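Local coordinates for protein predicted HD superfamily hydrolase (uncultured Thermotogales bacterium, PDB 2PQ7) that is predicted to be a hydrolase of the HD superfamily, and binds two ferric ions in an all-helical fold, at residues A85-A88 with S89-P93; V140-A143 with R144-Y148; F205-E208 with F209-F213. All coordinates share one frame; numbering follows the deposited sequence.

Interaction 1 of 3, residues A85-A88 with S89-P93; sequences AEYA and SGLLP
The backbone N of L91 meets Y87 O at 2.9 Å in one of four i-to-i+4 bonds that run through the last turns of helix 80-91, the others joining S89 to A85, G90 to E86 and L92 to A88. The bond from G90 N to E86 O is longer and more bent, with an N-H...O angle of 137°, and the same N-H also makes a weak bond to Y87 O.

Y87 and L91, four residues apart, carry the side-chain contact. The phenol of Y87 projects from the helix and leans toward its C-terminal end, CG opposite the backbone N (chi1 179°). There L91 CB sits over one face of the ring, while the methyl CD2 of L91 reaches CE2 of Y87 at 3.8 Å. I20, from helix 14-25, packs against both side chains. On the buried side, A88 CB and L92 CD1 approach more loosely, at 4.3 Å; beyond them L65 and I61 of helix 56-65 close over this side. In one of two conformers, S89 OG lies 3.2 Å from A85 O and hydrogen-bonds to S106 OG of helix 99-111.

The chemistry is therefore mainly apolar: these side chains join the helix to helices 14-25, 56-65 and 99-111, and the serine adds, in one conformer, a polar link to the last, whose neighbour in the chain is the iron ligand H112.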
ATOM      1  N   ALA A  85      32.023   3.156  -9.875  1.00 13.08           N
ATOM      2  CA  ALA A  85      32.646   4.070 -10.842  1.00 11.04           C
ATOM      3  C   ALA A  85      33.872   3.475 -11.458  1.00 14.22           C
ATOM      4  O   ALA A  85      34.067   3.566 -12.665  1.00 12.55           O
ATOM      5  CB  ALA A  85      32.974   5.374 -10.120  1.00 11.09           C
ATOM      6  N   GLU A  86      34.731   2.832 -10.661  1.00 14.19           N
ATOM      7  CA  GLU A  86      35.922   2.182 -11.189  1.00 13.32           C
ATOM      8  C   GLU A  86      35.541   1.018 -12.146  1.00 11.70           C
ATOM      9  O   GLU A  86      36.141   0.835 -13.184  1.00 14.15           O
ATOM     10  CB  GLU A  86      36.781   1.687 -10.004  1.00 14.52           C
ATOM     11  CG  GLU A  86      38.011   0.898 -10.418  1.00 18.45           C
ATOM     12  CD  GLU A  86      38.821   0.367  -9.227  1.00 24.28           C
ATOM     13  OE1 GLU A  86      39.077   1.154  -8.278  1.00 24.58           O
ATOM     14  OE2 GLU A  86      39.263  -0.806  -9.305  1.00 36.37           O
ATOM     15  N   TYR A  87      34.527   0.287 -11.753  1.00 12.07           N
ATOM     16  CA  TYR A  87      34.044  -0.829 -12.566  1.00 12.69           C
ATOM     17  C   TYR A  87      33.553  -0.302 -13.900  1.00 14.70           C
ATOM     18  O   TYR A  87      33.894  -0.858 -14.966  1.00 13.24           O
ATOM     19  CB  TYR A  87      32.937  -1.614 -11.847  1.00 13.38           C
ATOM     20  CG  TYR A  87      32.442  -2.733 -12.708  1.00 13.45           C
ATOM     21  CD1 TYR A  87      33.178  -3.871 -12.851  1.00 16.65           C
ATOM     22  CD2 TYR A  87      31.236  -2.641 -13.378  1.00 14.04           C
ATOM     23  CE1 TYR A  87      32.753  -4.903 -13.690  1.00 16.24           C
ATOM     24  CE2 TYR A  87      30.806  -3.658 -14.258  1.00 16.76           C
ATOM     25  CZ  TYR A  87      31.553  -4.770 -14.376  1.00 19.05           C
ATOM     26  OH  TYR A  87      31.103  -5.771 -15.241  1.00 19.09           O
ATOM     27  N   ALA A  88      32.724   0.726 -13.909  1.00 11.87           N
ATOM     28  CA  ALA A  88      32.241   1.294 -15.177  1.00 12.75           C
ATOM     29  C   ALA A  88      33.361   1.762 -16.070  1.00 15.16           C
ATOM     30  O   ALA A  88      33.343   1.596 -17.275  1.00 14.11           O
ATOM     31  CB  ALA A  88      31.266   2.408 -14.880  1.00 14.24           C
ATOM     32  N   SER A  89      34.390   2.357 -15.485  0.50 12.47           N
ATOM     33  CA  SER A  89      35.566   2.790 -16.265  0.50 13.07           C
ATOM     34  C   SER A  89      36.358   1.665 -16.896  0.50 14.12           C
ATOM     35  O   SER A  89      37.105   1.888 -17.839  0.50 15.97           O
ATOM     36  CB  SER A  89      36.518   3.600 -15.380  0.50 14.39           C
ATOM     37  OG  SER A  89      35.914   4.793 -14.997  0.50 12.35           O
ATOM     38  N   GLY A  90      36.277   0.487 -16.317  1.00 13.46           N
ATOM     39  CA  GLY A  90      36.907  -0.658 -16.904  1.00 16.56           C
ATOM     40  C   GLY A  90      36.047  -1.357 -17.935  1.00 16.90           C
ATOM     41  O   GLY A  90      36.510  -1.713 -18.990  1.00 17.91           O
ATOM     42  N   LEU A  91      34.768  -1.511 -17.627  1.00 15.52           N
ATOM     43  CA  LEU A  91      33.855  -2.269 -18.490  1.00 16.58           C
ATOM     44  C   LEU A  91      33.532  -1.527 -19.785  1.00 17.01           C
ATOM     45  O   LEU A  91      33.616  -2.087 -20.867  1.00 15.99           O
ATOM     46  CB  LEU A  91      32.536  -2.545 -17.766  1.00 16.62           C
ATOM     47  CG  LEU A  91      31.412  -3.138 -18.649  1.00 14.46           C
ATOM     48  CD1 LEU A  91      31.800  -4.575 -18.964  1.00 18.14           C
ATOM     49  CD2 LEU A  91      30.108  -3.100 -17.934  1.00 17.19           C
ATOM     50  N   LEU A  92      33.104  -0.288 -19.692  1.00 13.35           N
ATOM     51  CA  LEU A  92      32.560   0.449 -20.793  1.00 13.89           C
ATOM     52  C   LEU A  92      33.470   0.649 -22.019  1.00 15.73           C
ATOM     53  O   LEU A  92      32.995   0.556 -23.167  1.00 17.04           O
ATOM     54  CB  LEU A  92      31.904   1.755 -20.349  1.00 14.94           C
ATOM     55  CG  LEU A  92      30.654   1.543 -19.462  1.00 15.28           C
ATOM     56  CD1 LEU A  92      30.117   2.891 -18.981  1.00 15.33           C
ATOM     57  CD2 LEU A  92      29.540   0.670 -20.180  1.00 16.33           C
ATOM     58  N   PRO A  93      34.771   0.909 -21.820  1.00 15.29           N
ATOM     59  CA  PRO A  93      35.654   0.995 -23.019  1.00 17.56           C
ATOM     60  C   PRO A  93      35.690  -0.290 -23.855  1.00 17.79           C
ATOM     61  O   PRO A  93      35.857  -0.208 -25.069  1.00 21.27           O
ATOM     62  CB  PRO A  93      37.033   1.291 -22.420  1.00 18.25           C
ATOM     63  CG  PRO A  93      36.706   2.002 -21.112  1.00 15.68           C
ATOM     64  CD  PRO A  93      35.502   1.277 -20.584  1.00 16.87           C
TER

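Interaction 2 of 3, residues V140-A143 with R144-Y148; sequences VAIA and RVFSY
R144 folds back along its own helix so that its guanidinium lies over the preceding turn, with A141 CA 3.5 Å above one face, displaced toward the rim. R144 NH1 comes 3.6 Å from V140 CG1, and its NH2 3.7 Å from A141 CB. The bend is made at chi3 (-53°), which turns the chain's end toward the N-terminal turn.

On another side of the helix, the CG2 methyl of I142 sits at the ring edge of F146, in plane, 3.9 Å from CE2; the two side chains run side by side. At the C-terminal end, A143 O takes two donors from S147: the backbone N at 2.9 Å and OG at 3.1 Å, the hydroxyl standing 44° out of the carbonyl plane.

All of this belongs to helix 139-147, which follows helix 123-133, the bearer of the iron ligand D132 in the H...HD...D pattern of the HD domain. R144 itself does not touch the metal; its side chain is about 6 Å from that of H37.

D135 O receives a hydrogen bond from R144 NH2 and so helps hold the folded-back chain. Farther out, F146 of the second subunit packs on A143.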
ATOM      1  N   VAL A 140       5.193   1.449  -4.965  1.00 19.18           N
ATOM      2  CA  VAL A 140       6.077   0.325  -4.661  1.00 18.88           C
ATOM      3  C   VAL A 140       6.741   0.530  -3.317  1.00 19.39           C
ATOM      4  O   VAL A 140       6.859  -0.417  -2.533  1.00 18.69           O
ATOM      5  CB  VAL A 140       7.125   0.063  -5.787  1.00 21.38           C
ATOM      6  CG1 VAL A 140       8.071  -1.054  -5.385  1.00 20.93           C
ATOM      7  CG2 VAL A 140       6.434  -0.289  -7.096  1.00 19.34           C
ATOM      8  N   ALA A 141       7.170   1.760  -3.024  1.00 19.37           N
ATOM      9  CA  ALA A 141       7.744   2.085  -1.716  1.00 20.95           C
ATOM     10  C   ALA A 141       6.751   1.776  -0.555  1.00 20.32           C
ATOM     11  O   ALA A 141       7.146   1.232   0.464  1.00 21.85           O
ATOM     12  CB  ALA A 141       8.172   3.546  -1.682  1.00 22.32           C
ATOM     13  N   ILE A 142       5.492   2.161  -0.734  1.00 19.85           N
ATOM     14  CA  ILE A 142       4.444   1.839   0.240  1.00 21.00           C
ATOM     15  C   ILE A 142       4.358   0.328   0.420  1.00 17.40           C
ATOM     16  O   ILE A 142       4.327  -0.166   1.541  1.00 20.32           O
ATOM     17  CB  ILE A 142       3.068   2.404  -0.173  1.00 20.63           C
ATOM     18  CG1 ILE A 142       3.042   3.930  -0.094  1.00 23.77           C
ATOM     19  CG2 ILE A 142       1.955   1.815   0.705  1.00 20.61           C
ATOM     20  CD1 ILE A 142       1.898   4.566  -0.901  1.00 22.16           C
ATOM     21  N   ALA A 143       4.260  -0.411  -0.677  1.00 17.80           N
ATOM     22  CA  ALA A 143       4.198  -1.852  -0.596  1.00 19.63           C
ATOM     23  C   ALA A 143       5.420  -2.410   0.163  1.00 24.53           C
ATOM     24  O   ALA A 143       5.271  -3.335   0.979  1.00 26.10           O
ATOM     25  CB  ALA A 143       4.067  -2.478  -1.957  1.00 21.07           C
ATOM     26  N   ARG A 144       6.619  -1.849  -0.074  1.00 23.23           N
ATOM     27  CA  ARG A 144       7.808  -2.354   0.622  1.00 26.08           C
ATOM     28  C   ARG A 144       7.732  -2.162   2.098  1.00 26.78           C
ATOM     29  O   ARG A 144       8.175  -3.019   2.856  1.00 29.84           O
ATOM     30  CB  ARG A 144       9.108  -1.662   0.163  1.00 26.94           C
ATOM     31  CG  ARG A 144       9.814  -2.319  -0.973  1.00 35.85           C
ATOM     32  CD  ARG A 144      11.327  -1.882  -0.994  1.00 33.89           C
ATOM     33  NE  ARG A 144      11.474  -0.423  -0.985  1.00 33.69           N
ATOM     34  CZ  ARG A 144      11.194   0.350  -2.026  1.00 29.96           C
ATOM     35  NH1 ARG A 144      10.740  -0.188  -3.158  1.00 34.14           N
ATOM     36  NH2 ARG A 144      11.338   1.674  -1.928  1.00 33.55           N
ATOM     37  N   VAL A 145       7.220  -1.024   2.524  1.00 28.23           N
ATOM     38  CA  VAL A 145       7.126  -0.764   3.952  1.00 31.12           C
ATOM     39  C   VAL A 145       6.276  -1.847   4.608  1.00 30.80           C
ATOM     40  O   VAL A 145       6.662  -2.411   5.626  1.00 32.83           O
ATOM     41  CB  VAL A 145       6.545   0.630   4.254  1.00 33.26           C
ATOM     42  CG1 VAL A 145       6.221   0.776   5.749  1.00 38.74           C
ATOM     43  CG2 VAL A 145       7.513   1.709   3.814  1.00 36.98           C
ATOM     44  N   PHE A 146       5.142  -2.162   4.006  1.00 29.49           N
ATOM     45  CA  PHE A 146       4.259  -3.177   4.562  1.00 30.35           C
ATOM     46  C   PHE A 146       4.789  -4.606   4.454  1.00 33.97           C
ATOM     47  O   PHE A 146       4.551  -5.427   5.356  1.00 34.44           O
ATOM     48  CB  PHE A 146       2.834  -2.990   4.015  1.00 27.27           C
ATOM     49  CG  PHE A 146       2.180  -1.753   4.544  1.00 25.81           C
ATOM     50  CD1 PHE A 146       1.823  -1.665   5.877  1.00 27.86           C
ATOM     51  CD2 PHE A 146       1.924  -0.667   3.737  1.00 20.94           C
ATOM     52  CE1 PHE A 146       1.228  -0.522   6.394  1.00 28.02           C
ATOM     53  CE2 PHE A 146       1.325   0.465   4.258  1.00 24.21           C
ATOM     54  CZ  PHE A 146       0.982   0.536   5.583  1.00 31.14           C
ATOM     55  N   SER A 147       5.524  -4.909   3.395  1.00 35.34           N
ATOM     56  CA  SER A 147       6.138  -6.226   3.263  1.00 39.10           C
ATOM     57  C   SER A 147       7.207  -6.464   4.322  1.00 42.85           C
ATOM     58  O   SER A 147       7.268  -7.554   4.870  1.00 45.87           O
ATOM     59  CB  SER A 147       6.716  -6.427   1.883  1.00 39.32           C
ATOM     60  OG  SER A 147       5.663  -6.448   0.945  1.00 45.07           O
ATOM     61  N   TYR A 148       8.030  -5.465   4.630  1.00 45.77           N
ATOM     62  CA  TYR A 148       9.042  -5.618   5.682  1.00 48.27           C
ATOM     63  C   TYR A 148       8.364  -5.741   7.050  1.00 50.86           C
ATOM     64  O   TYR A 148       7.526  -4.907   7.421  1.00 52.30           O
ATOM     65  CB  TYR A 148      10.018  -4.437   5.692  1.00 49.23           C
TER

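Interaction 3 of 3, residues F205-E208 with F209-F213; sequences FVVE and FVQRF
E208 and R212, one helical turn apart, run side by side and join in a salt bridge through a single carboxylate oxygen. E208 OE2 accepts from R212 NE at 2.9 Å, with its anti lone pair, and from R212 NH2 at 3.2 Å. Both bonds lie close to the guanidinium plane, approached from the NE side, although the carboxylate is turned 38° from that plane.

The torsions explain the reach. E208 throws its CG opposite the backbone N (chi1 -178°) and extends outward from the helix; R212 starts from a different staggered position (chi1 -73°), beside its own N, and runs straight from CG to NE back toward the preceding turn, bringing NE alongside the carboxylate.

This i-to-i+4 ion pair is a common feature of helices, and here it lies on the long C-terminal helix 193-217, at the dimer interface. R212 NH1 forms a second salt bridge, with D201 of the second subunit, whose F205 also packs on both E208 and R212.

Around the helix, Q211 crosses V207: Q211 CG rests 3.3 Å from V207 O, and the amide NE2 lies 3.6 Å from the methyl CG1 of V207. The F205 ring meets F205 of the second subunit, the planes about 15° apart.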
ATOM      1  N   PHE A 205       0.438  11.087  -3.701  1.00 21.15           N
ATOM      2  CA  PHE A 205      -0.194   9.773  -3.637  1.00 21.41           C
ATOM      3  C   PHE A 205       0.080   9.131  -2.281  1.00 20.57           C
ATOM      4  O   PHE A 205      -0.843   8.560  -1.657  1.00 21.62           O
ATOM      5  CB  PHE A 205       0.259   8.848  -4.791  1.00 19.55           C
ATOM      6  CG  PHE A 205      -0.419   7.512  -4.770  1.00 18.94           C
ATOM      7  CD1 PHE A 205      -1.733   7.427  -5.137  1.00 18.76           C
ATOM      8  CD2 PHE A 205       0.215   6.394  -4.281  1.00 20.71           C
ATOM      9  CE1 PHE A 205      -2.405   6.220  -5.103  1.00 20.83           C
ATOM     10  CE2 PHE A 205      -0.471   5.156  -4.238  1.00 19.40           C
ATOM     11  CZ  PHE A 205      -1.774   5.103  -4.631  1.00 21.51           C
ATOM     12  N   VAL A 206       1.306   9.233  -1.801  1.00 19.65           N
ATOM     13  CA  VAL A 206       1.673   8.703  -0.494  1.00 20.66           C
ATOM     14  C   VAL A 206       0.857   9.380   0.614  1.00 22.80           C
ATOM     15  O   VAL A 206       0.363   8.687   1.511  1.00 21.29           O
ATOM     16  CB  VAL A 206       3.184   8.797  -0.229  1.00 22.24           C
ATOM     17  CG1 VAL A 206       3.516   8.361   1.199  1.00 24.15           C
ATOM     18  CG2 VAL A 206       3.957   7.955  -1.240  1.00 19.99           C
ATOM     19  N   VAL A 207       0.686  10.697   0.534  1.00 23.29           N
ATOM     20  CA  VAL A 207      -0.088  11.435   1.529  1.00 26.11           C
ATOM     21  C   VAL A 207      -1.531  10.947   1.531  1.00 24.58           C
ATOM     22  O   VAL A 207      -2.089  10.647   2.596  1.00 24.05           O
ATOM     23  CB  VAL A 207       0.005  12.967   1.319  1.00 26.02           C
ATOM     24  CG1 VAL A 207      -1.024  13.697   2.169  1.00 33.26           C
ATOM     25  CG2 VAL A 207       1.430  13.448   1.607  1.00 27.55           C
ATOM     26  N   GLU A 208      -2.132  10.850   0.350  1.00 22.52           N
ATOM     27  CA  GLU A 208      -3.482  10.326   0.241  1.00 23.91           C
ATOM     28  C   GLU A 208      -3.591   8.911   0.831  1.00 22.79           C
ATOM     29  O   GLU A 208      -4.574   8.594   1.518  1.00 19.97           O
ATOM     30  CB  GLU A 208      -3.962  10.299  -1.196  1.00 25.85           C
ATOM     31  CG  GLU A 208      -5.422   9.797  -1.327  1.00 27.90           C
ATOM     32  CD  GLU A 208      -5.965   9.882  -2.721  1.00 31.66           C
ATOM     33  OE1 GLU A 208      -5.325  10.528  -3.584  1.00 47.13           O
ATOM     34  OE2 GLU A 208      -7.020   9.289  -2.991  1.00 28.35           O
ATOM     35  N   PHE A 209      -2.608   8.059   0.567  1.00 20.17           N
ATOM     36  CA  PHE A 209      -2.605   6.715   1.122  1.00 18.29           C
ATOM     37  C   PHE A 209      -2.675   6.777   2.652  1.00 19.75           C
ATOM     38  O   PHE A 209      -3.473   6.051   3.266  1.00 19.06           O
ATOM     39  CB  PHE A 209      -1.371   5.909   0.707  1.00 17.24           C
ATOM     40  CG  PHE A 209      -1.441   4.464   1.129  1.00 17.07           C
ATOM     41  CD1 PHE A 209      -1.132   4.096   2.422  1.00 21.17           C
ATOM     42  CD2 PHE A 209      -1.868   3.483   0.242  1.00 22.13           C
ATOM     43  CE1 PHE A 209      -1.246   2.771   2.816  1.00 17.93           C
ATOM     44  CE2 PHE A 209      -1.963   2.177   0.633  1.00 20.13           C
ATOM     45  CZ  PHE A 209      -1.666   1.822   1.912  1.00 18.91           C
ATOM     46  N   VAL A 210      -1.839   7.609   3.256  1.00 20.93           N
ATOM     47  CA  VAL A 210      -1.782   7.740   4.714  1.00 23.77           C
ATOM     48  C   VAL A 210      -3.092   8.288   5.267  1.00 25.46           C
ATOM     49  O   VAL A 210      -3.613   7.797   6.262  1.00 24.87           O
ATOM     50  CB  VAL A 210      -0.606   8.628   5.153  1.00 26.15           C
ATOM     51  CG1 VAL A 210      -0.671   8.917   6.653  1.00 28.00           C
ATOM     52  CG2 VAL A 210       0.700   7.967   4.842  1.00 26.54           C
ATOM     53  N   GLN A 211      -3.618   9.303   4.623  1.00 22.98           N
ATOM     54  CA  GLN A 211      -4.857   9.896   5.055  1.00 25.43           C
ATOM     55  C   GLN A 211      -5.962   8.866   5.038  1.00 24.77           C
ATOM     56  O   GLN A 211      -6.738   8.783   6.006  1.00 27.63           O
ATOM     57  CB  GLN A 211      -5.208  11.095   4.184  1.00 26.16           C
ATOM     58  CG  GLN A 211      -4.282  12.279   4.416  1.00 32.91           C
ATOM     59  CD  GLN A 211      -4.518  13.415   3.437  1.00 34.54           C
ATOM     60  OE1 GLN A 211      -5.076  13.213   2.356  1.00 48.57           O
ATOM     61  NE2 GLN A 211      -4.079  14.616   3.806  1.00 45.48           N
ATOM     62  N   ARG A 212      -6.051   8.095   3.952  1.00 21.30           N
ATOM     63  CA  ARG A 212      -7.057   7.065   3.816  1.00 20.73           C
ATOM     64  C   ARG A 212      -6.878   5.967   4.842  1.00 20.72           C
ATOM     65  O   ARG A 212      -7.851   5.516   5.419  1.00 20.20           O
ATOM     66  CB  ARG A 212      -7.058   6.452   2.406  1.00 21.40           C
ATOM     67  CG  ARG A 212      -7.631   7.342   1.342  1.00 19.51           C
ATOM     68  CD  ARG A 212      -7.566   6.681  -0.033  1.00 20.15           C
ATOM     69  NE  ARG A 212      -8.181   7.563  -0.997  1.00 20.45           N
ATOM     70  CZ  ARG A 212      -9.482   7.614  -1.242  1.00 22.19           C
ATOM     71  NH1 ARG A 212     -10.335   6.824  -0.587  1.00 27.86           N
ATOM     72  NH2 ARG A 212      -9.948   8.499  -2.123  1.00 23.83           N
ATOM     73  N   PHE A 213      -5.643   5.524   5.045  1.00 18.77           N
ATOM     74  CA  PHE A 213      -5.319   4.509   6.035  1.00 19.49           C
ATOM     75  C   PHE A 213      -5.846   4.940   7.400  1.00 22.62           C
ATOM     76  O   PHE A 213      -6.565   4.186   8.066  1.00 22.81           O
ATOM     77  CB  PHE A 213      -3.802   4.282   6.097  1.00 21.38           C
ATOM     78  CG  PHE A 213      -3.389   3.106   6.919  1.00 21.47           C
ATOM     79  CD1 PHE A 213      -3.264   3.226   8.284  1.00 28.42           C
ATOM     80  CD2 PHE A 213      -3.116   1.900   6.340  1.00 18.15           C
ATOM     81  CE1 PHE A 213      -2.873   2.141   9.048  1.00 30.74           C
ATOM     82  CE2 PHE A 213      -2.745   0.802   7.091  1.00 21.83           C
ATOM     83  CZ  PHE A 213      -2.609   0.924   8.441  1.00 26.60           C
TER

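In the fold
The three contacts follow one another along the chain, each inside a single helix. Interaction 1 lies in the later part of helix 80-91 within the HD domain, and the other two lie on the opposite side of the chain's centre, about 33 Å and 42 Å from it between centres. Interactions 2 and 3 occupy helices 139-147 and 193-217, successive in the modelled chain, and their centres are about 14 Å apart. These two helices pack directly: F146 CE2 lies 3.7 Å from F209 CE1. Interactions 1 and 2 both come near the iron-binding residues, while interactions 2 and 3 lie at the subunit interface, which interaction 1 does not touch.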